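Local coordinates for protein alcohol dehydrogenase, zinc-containing (Thermotoga maritima, PDB 1VJ0) that probably acts as a zinc-dependent oxidoreductase of the medium-chain alcohol dehydrogenase family, carrying two zinc ions in each chain, at residues G109-C112 with W117-V120. Sequence-based numbering, arbitrary orientation.
Sequences GITC and WCKV. With ZN (zinc ion), chain E.
C112 and C118 meet through a zinc ion, which the SG of C112 reaches at 2.4 Å and the SG of C118 at 2.3 Å. The two sulfurs open an angle of about 118° at the metal. C112 SG lies 4.0 Å from C118 SG, the span of two ligands on one metal. C112, in the loop that follows strand 109-110, turns its SG in between its own backbone N and carbonyl carbon (chi1 76°). C118 belongs to helix 116-119; its SG is turned away from its carbonyl carbon and stands on the side of its backbone N (chi1 -68°), which carries it off the helix to the metal. Each thiolate is bent at sulfur, at a near-tetrahedral angle. T111 adds the other side-chain contact: T111 CB and T111 OG1 each lie 3.6 Å from C118 SG, covering part of that sulfur. C115 and C127 complete the site. A salt bridge from K119 to D160 of a neighbouring subunit places this zinc lobe against that second copy. The four-cysteine cluster, distinct from the zinc site of C55, H77, E78 and C178, is consistent with the structural zinc of classical zinc alcohol dehydrogenases. With all four ligands supplied by protein sulfur, the metal is probably closed to substrate, and its bonds pin the short helix to the preceding loop where no hydrogen bond joins the two segments.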
loop_
_atom_site.group_PDB
_atom_site.type_symbol
_atom_site.label_atom_id
_atom_site.label_comp_id
_atom_site.label_asym_id
_atom_site.label_seq_id
_atom_site.Cartn_x
_atom_site.Cartn_y
_atom_site.Cartn_z
ATOM N N GLY A 109 4.514 -22.201 14.103
ATOM C CA GLY A 109 3.940 -22.741 12.878
ATOM C C GLY A 109 4.954 -22.877 11.773
ATOM O O GLY A 109 5.809 -21.998 11.581
ATOM N N ILE A 110 4.899 -24.000 11.070
ATOM C CA ILE A 110 5.773 -24.244 9.918
ATOM C C ILE A 110 4.830 -24.406 8.731
ATOM O O ILE A 110 3.823 -25.108 8.835
ATOM C CB ILE A 110 6.573 -25.528 10.103
ATOM C CG1 ILE A 110 7.604 -25.368 11.251
ATOM C CG2 ILE A 110 7.254 -25.964 8.767
ATOM C CD1 ILE A 110 8.390 -26.649 11.478
ATOM N N THR A 111 5.120 -23.686 7.670
ATOM C CA THR A 111 4.308 -23.719 6.461
ATOM C C THR A 111 5.095 -24.471 5.401
ATOM O O THR A 111 6.270 -24.714 5.580
ATOM C CB THR A 111 3.935 -22.255 6.005
ATOM O OG1 THR A 111 5.100 -21.485 5.678
ATOM C CG2 THR A 111 3.278 -21.506 7.159
ATOM N N CYS A 112 4.443 -24.834 4.321
ATOM C CA CYS A 112 5.027 -25.712 3.316
ATOM C C CYS A 112 6.075 -25.053 2.435
ATOM O O CYS A 112 7.000 -25.726 1.983
ATOM C CB CYS A 112 3.947 -26.405 2.502
ATOM S SG CYS A 112 3.083 -25.419 1.233
ATOM N N TRP A 117 -0.391 -19.854 -1.289
ATOM C CA TRP A 117 -0.331 -18.859 -0.243
ATOM C C TRP A 117 1.091 -18.563 0.190
ATOM O O TRP A 117 1.415 -17.378 0.435
ATOM C CB TRP A 117 -1.217 -19.225 0.938
ATOM C CG TRP A 117 -2.677 -19.139 0.641
ATOM C CD1 TRP A 117 -3.478 -18.034 0.708
ATOM C CD2 TRP A 117 -3.521 -20.206 0.202
ATOM N NE1 TRP A 117 -4.769 -18.361 0.363
ATOM C CE2 TRP A 117 -4.832 -19.683 0.066
ATOM C CE3 TRP A 117 -3.311 -21.576 -0.065
ATOM C CZ2 TRP A 117 -5.913 -20.458 -0.370
ATOM C CZ3 TRP A 117 -4.409 -22.346 -0.507
ATOM C CH2 TRP A 117 -5.674 -21.790 -0.609
ATOM N N CYS A 118 1.912 -19.602 0.339
ATOM C CA CYS A 118 3.300 -19.422 0.703
ATOM C C CYS A 118 4.091 -18.724 -0.427
ATOM O O CYS A 118 4.957 -17.931 -0.156
ATOM C CB CYS A 118 3.953 -20.743 1.001
ATOM S SG CYS A 118 3.359 -21.597 2.514
ATOM N N LYS A 119 3.797 -19.020 -1.688
ATOM C CA LYS A 119 4.681 -18.579 -2.795
ATOM C C LYS A 119 4.124 -17.511 -3.734
ATOM O O LYS A 119 4.901 -16.821 -4.377
ATOM C CB LYS A 119 5.165 -19.771 -3.624
ATOM C CG LYS A 119 6.294 -20.572 -2.933
ATOM C CD LYS A 119 7.628 -19.785 -3.093
ATOM C CE LYS A 119 8.842 -20.508 -2.542
ATOM N NZ LYS A 119 9.011 -21.904 -3.075
ATOM N N VAL A 120 2.812 -17.385 -3.852
ATOM C CA VAL A 120 2.254 -16.497 -4.843
ATOM C C VAL A 120 1.663 -15.300 -4.155
ATOM O O VAL A 120 2.054 -14.176 -4.453
ATOM C CB VAL A 120 1.235 -17.166 -5.743
ATOM C CG1 VAL A 120 0.666 -16.175 -6.726
ATOM C CG2 VAL A 120 1.848 -18.369 -6.528
HETATM ZN ZN ZN E . 2.018 -23.437 2.034
#